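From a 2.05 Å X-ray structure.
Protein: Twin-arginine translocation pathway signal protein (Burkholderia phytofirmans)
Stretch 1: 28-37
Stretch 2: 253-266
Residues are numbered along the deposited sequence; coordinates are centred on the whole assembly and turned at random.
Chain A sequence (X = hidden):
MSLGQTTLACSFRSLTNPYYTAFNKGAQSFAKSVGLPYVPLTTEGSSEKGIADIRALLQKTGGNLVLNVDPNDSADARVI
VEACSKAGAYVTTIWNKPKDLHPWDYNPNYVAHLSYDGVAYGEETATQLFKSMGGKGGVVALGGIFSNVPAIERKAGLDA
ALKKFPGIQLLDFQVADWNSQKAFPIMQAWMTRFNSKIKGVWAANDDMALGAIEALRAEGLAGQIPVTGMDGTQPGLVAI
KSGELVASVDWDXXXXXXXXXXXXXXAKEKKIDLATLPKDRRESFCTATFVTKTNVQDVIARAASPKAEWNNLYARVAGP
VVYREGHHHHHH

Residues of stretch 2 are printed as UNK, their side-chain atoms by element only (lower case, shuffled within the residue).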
# COMPACT_ATOMS: atom_id res chain seq x y z
N GLN A 28 10.72 6.51 10.31
CA GLN A 28 11.14 7.12 11.56
C GLN A 28 12.22 6.23 12.18
O GLN A 28 13.26 6.70 12.62
CB GLN A 28 9.92 7.20 12.48
CG GLN A 28 9.93 8.25 13.55
CD GLN A 28 8.62 8.25 14.33
OE1 GLN A 28 8.31 7.30 15.05
NE2 GLN A 28 7.84 9.32 14.17
N SER A 29 11.95 4.92 12.21
CA SER A 29 12.89 3.96 12.77
C SER A 29 14.19 3.85 11.98
O SER A 29 15.25 3.62 12.56
CB SER A 29 12.23 2.58 12.89
OG SER A 29 13.17 1.60 13.28
N PHE A 30 14.12 4.02 10.66
CA PHE A 30 15.34 3.94 9.88
C PHE A 30 16.20 5.18 10.08
O PHE A 30 17.41 5.09 10.19
CB PHE A 30 15.04 3.80 8.40
CG PHE A 30 16.27 3.89 7.55
CD1 PHE A 30 17.18 2.84 7.51
CD2 PHE A 30 16.56 5.07 6.87
CE1 PHE A 30 18.38 2.97 6.81
CE2 PHE A 30 17.75 5.20 6.16
CZ PHE A 30 18.67 4.15 6.13
N ALA A 31 15.56 6.35 10.09
CA ALA A 31 16.30 7.59 10.28
C ALA A 31 17.04 7.46 11.61
O ALA A 31 18.20 7.83 11.72
CB ALA A 31 15.34 8.78 10.31
N LYS A 32 16.33 6.93 12.59
CA LYS A 32 16.86 6.72 13.93
C LYS A 32 18.16 5.94 13.91
O LYS A 32 19.15 6.34 14.53
CB LYS A 32 15.85 5.93 14.76
CG LYS A 32 15.31 6.66 15.97
CD LYS A 32 14.52 7.89 15.58
CE LYS A 32 13.96 8.56 16.84
NZ LYS A 32 13.06 7.64 17.59
N SER A 33 18.14 4.82 13.19
CA SER A 33 19.29 3.94 13.10
C SER A 33 20.52 4.60 12.49
O SER A 33 21.63 4.35 12.95
CB SER A 33 18.91 2.68 12.30
OG SER A 33 18.71 2.98 10.93
N VAL A 34 20.32 5.46 11.50
CA VAL A 34 21.45 6.13 10.87
C VAL A 34 21.75 7.50 11.48
O VAL A 34 22.66 8.20 11.04
CB VAL A 34 21.25 6.29 9.34
CG1 VAL A 34 21.22 4.92 8.69
CG2 VAL A 34 19.96 7.05 9.06
N GLY A 35 20.96 7.90 12.47
CA GLY A 35 21.16 9.18 13.12
C GLY A 35 20.99 10.40 12.23
O GLY A 35 21.74 11.37 12.37
N LEU A 36 20.02 10.36 11.33
CA LEU A 36 19.76 11.50 10.45
C LEU A 36 18.40 12.12 10.74
O LEU A 36 17.46 11.42 11.13
CB LEU A 36 19.83 11.08 8.97
CG LEU A 36 21.16 10.55 8.45
CD1 LEU A 36 20.97 9.96 7.07
CD2 LEU A 36 22.19 11.65 8.40
N PRO A 37 18.27 13.44 10.59
CA PRO A 37 16.99 14.10 10.85
C PRO A 37 15.90 13.53 9.95
O PRO A 37 16.14 13.22 8.78
CB PRO A 37 17.29 15.57 10.58
CG PRO A 37 18.40 15.52 9.57
CD PRO A 37 19.27 14.41 10.10
N UNK A 253 4.13 -2.28 5.82
CA UNK A 253 4.34 -0.84 5.64
C UNK A 253 5.53 -0.36 6.45
O UNK A 253 6.30 0.48 5.98
c UNK A 253 3.01 -0.24 6.08
c UNK A 253 2.75 -2.56 6.25
c UNK A 253 2.40 -1.30 6.96
N UNK A 254 5.69 -0.88 7.66
CA UNK A 254 6.83 -0.50 8.48
C UNK A 254 8.11 -0.69 7.66
O UNK A 254 8.87 0.25 7.47
c UNK A 254 10.35 -1.43 11.29
c UNK A 254 8.97 0.12 12.52
c UNK A 254 8.04 -1.09 10.63
c UNK A 254 10.20 -0.52 12.33
c UNK A 254 6.89 -1.39 9.72
c UNK A 254 7.90 -0.17 11.67
c UNK A 254 9.27 -1.71 10.45
N UNK A 255 8.33 -1.90 7.18
CA UNK A 255 9.50 -2.21 6.37
C UNK A 255 9.57 -1.31 5.12
O UNK A 255 10.64 -0.79 4.78
c UNK A 255 11.82 -4.47 3.14
c UNK A 255 9.46 -3.67 5.93
n UNK A 255 12.64 -4.52 4.25
c UNK A 255 9.79 -4.24 1.30
c UNK A 255 10.52 -4.16 3.60
c UNK A 255 11.09 -4.54 0.89
c UNK A 255 10.58 -4.03 5.02
c UNK A 255 12.12 -4.66 1.79
c UNK A 255 11.88 -4.26 5.37
c UNK A 255 9.49 -4.05 2.65
N UNK A 256 8.45 -1.15 4.44
CA UNK A 256 8.41 -0.32 3.25
C UNK A 256 8.90 1.09 3.55
O UNK A 256 9.68 1.66 2.79
c UNK A 256 7.32 -1.22 0.44
c UNK A 256 5.06 -1.31 1.52
c UNK A 256 6.99 -0.24 2.68
c UNK A 256 6.56 -1.36 1.75
N UNK A 257 8.43 1.64 4.67
CA UNK A 257 8.81 2.99 5.07
C UNK A 257 10.29 3.20 5.30
O UNK A 257 10.84 4.26 4.95
N UNK A 258 10.95 2.21 5.89
CA UNK A 258 12.37 2.33 6.16
C UNK A 258 13.26 1.92 5.01
O UNK A 258 14.23 2.62 4.72
N UNK A 259 12.94 0.81 4.36
CA UNK A 259 13.75 0.33 3.25
C UNK A 259 13.82 1.35 2.10
O UNK A 259 14.88 1.55 1.52
c UNK A 259 14.38 -1.84 2.13
c UNK A 259 12.16 -0.78 1.64
c UNK A 259 13.22 -1.02 2.72
c UNK A 259 15.47 -2.17 3.12
N UNK A 260 12.70 1.99 1.79
CA UNK A 260 12.68 2.98 0.72
C UNK A 260 13.78 4.01 0.93
O UNK A 260 14.54 4.32 -0.00
N UNK A 261 13.87 4.53 2.15
CA UNK A 261 14.89 5.52 2.51
C UNK A 261 16.29 4.90 2.53
O UNK A 261 17.26 5.54 2.16
c UNK A 261 14.60 6.11 3.88
c UNK A 261 13.41 8.22 3.23
c UNK A 261 13.27 7.33 5.57
c UNK A 261 13.35 6.97 4.10
N UNK A 262 16.38 3.65 2.98
CA UNK A 262 17.66 2.97 3.04
C UNK A 262 18.27 2.89 1.63
O UNK A 262 19.44 3.24 1.44
o UNK A 262 18.71 0.91 3.78
c UNK A 262 17.48 1.57 3.63
N UNK A 263 17.49 2.44 0.66
CA UNK A 263 17.95 2.35 -0.73
C UNK A 263 18.43 3.72 -1.18
O UNK A 263 19.54 3.87 -1.72
se UNK A 263 14.94 0.13 -2.57
c UNK A 263 16.80 1.93 -1.66
c UNK A 263 14.02 -0.76 -1.41
c UNK A 263 16.42 0.47 -1.60
N UNK A 264 17.59 4.72 -0.95
CA UNK A 264 17.92 6.07 -1.34
C UNK A 264 19.18 6.61 -0.70
O UNK A 264 19.99 7.23 -1.39
N UNK A 265 19.37 6.36 0.59
CA UNK A 265 20.54 6.85 1.30
C UNK A 265 21.82 6.17 0.82
O UNK A 265 22.86 6.82 0.68
c UNK A 265 21.75 8.70 3.43
c UNK A 265 21.48 7.23 3.73
c UNK A 265 21.09 7.04 5.20
c UNK A 265 20.37 6.67 2.82
N UNK A 266 21.74 4.86 0.56
CA UNK A 266 22.90 4.13 0.09
C UNK A 266 23.25 4.53 -1.34
O UNK A 266 24.40 4.40 -1.75
c UNK A 266 22.64 2.10 1.58
n UNK A 266 22.07 -0.04 2.55
o UNK A 266 23.64 0.02 0.95
c UNK A 266 22.65 2.62 0.16
c UNK A 266 22.82 0.60 1.66

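Position 253 carries three carbons that close a ring onto the backbone N, out of reach of stretch 1, which identifies P253. In this first turn of the stretch the ring nitrogen has no partner within the stretch to donate to; separately, P253 O accepts a bond from the N of 257 at 2.8 Å. At 254 one carbon leads to a ring of six carbons, one of them 3.7 Å from S29 CB: F254. Its CA-to-CB bond points sideways and chi1 is t, but the end of the side chain comes nearer, the close atom being CZ. Position 255 has one carbon followed by fused five- and six-membered rings holding eight carbons and one nitrogen, so it is W255, buried away from stretch 1. Position 256 has four carbons forked at the second, also buried elsewhere: L256.

Position 257 has no side-chain atoms and is G257; no stretch 1 atom lies near its ideal CB, so this contact does not demand glycine. Position 258 is equally bare, its CA 5.0 Å from F30 CA and its O 3.7 Å from F30 CG: G258. An ideal CB here would lie only 3.4 Å from F30 CB, a tight fit that glycine avoids.

At 259 four carbons fork at the first, one arm two carbons long: I259, its CA-to-CB bond pointing away from stretch 1. Position 260 has no side-chain atoms, hence G260, as unconstrained by stretch 1 as G257. Position 261 again shows four carbons forked at the second; its CB points toward stretch 1 and packs 3.7 Å from F30 CD2, an apolar contact suited to L261. Position 262 has one carbon and one oxygen; its CA is 3.5 Å from F30 CZ, and its CB sits over the ring face, 4.0 Å from the centroid, in a CH-pi contact. This is S262, small enough to leave room for the ring; its OG is hydrogen-bonded elsewhere in the structure.

Position 263 is an unbranched chain of two carbons, a selenium and a terminal carbon, selenomethionine M263; its CA-to-CB bond points away from stretch 1. Position 264, without side-chain atoms, is G264, again not demanded by this contact. At 265 four carbons fork at the second, one tip 3.5 Å from L36 CD1, 3.9 Å from F30 CZ and 4.0 Å from V34 CG2: L265, that tip being CD2. Position 266 has three carbons, the third bearing one oxygen and one nitrogen, and its side chain comes no nearer than 6.4 Å to stretch 1: Q266.

The helices cross at -44°, their axes approaching to 8.2 Å, and no hydrogen bond links them. F30 is the knob, seated among G258, L261, S262 and L265, with G258 O and S262 CA over one face and L265 CD2 at its edge. Beyond the helix, G35 adopts positive phi in a Schellman motif, and L36 follows to extend the apolar contact onto L265.

Stretch 2 (253-266) PFWLGGIGLSMGLQ
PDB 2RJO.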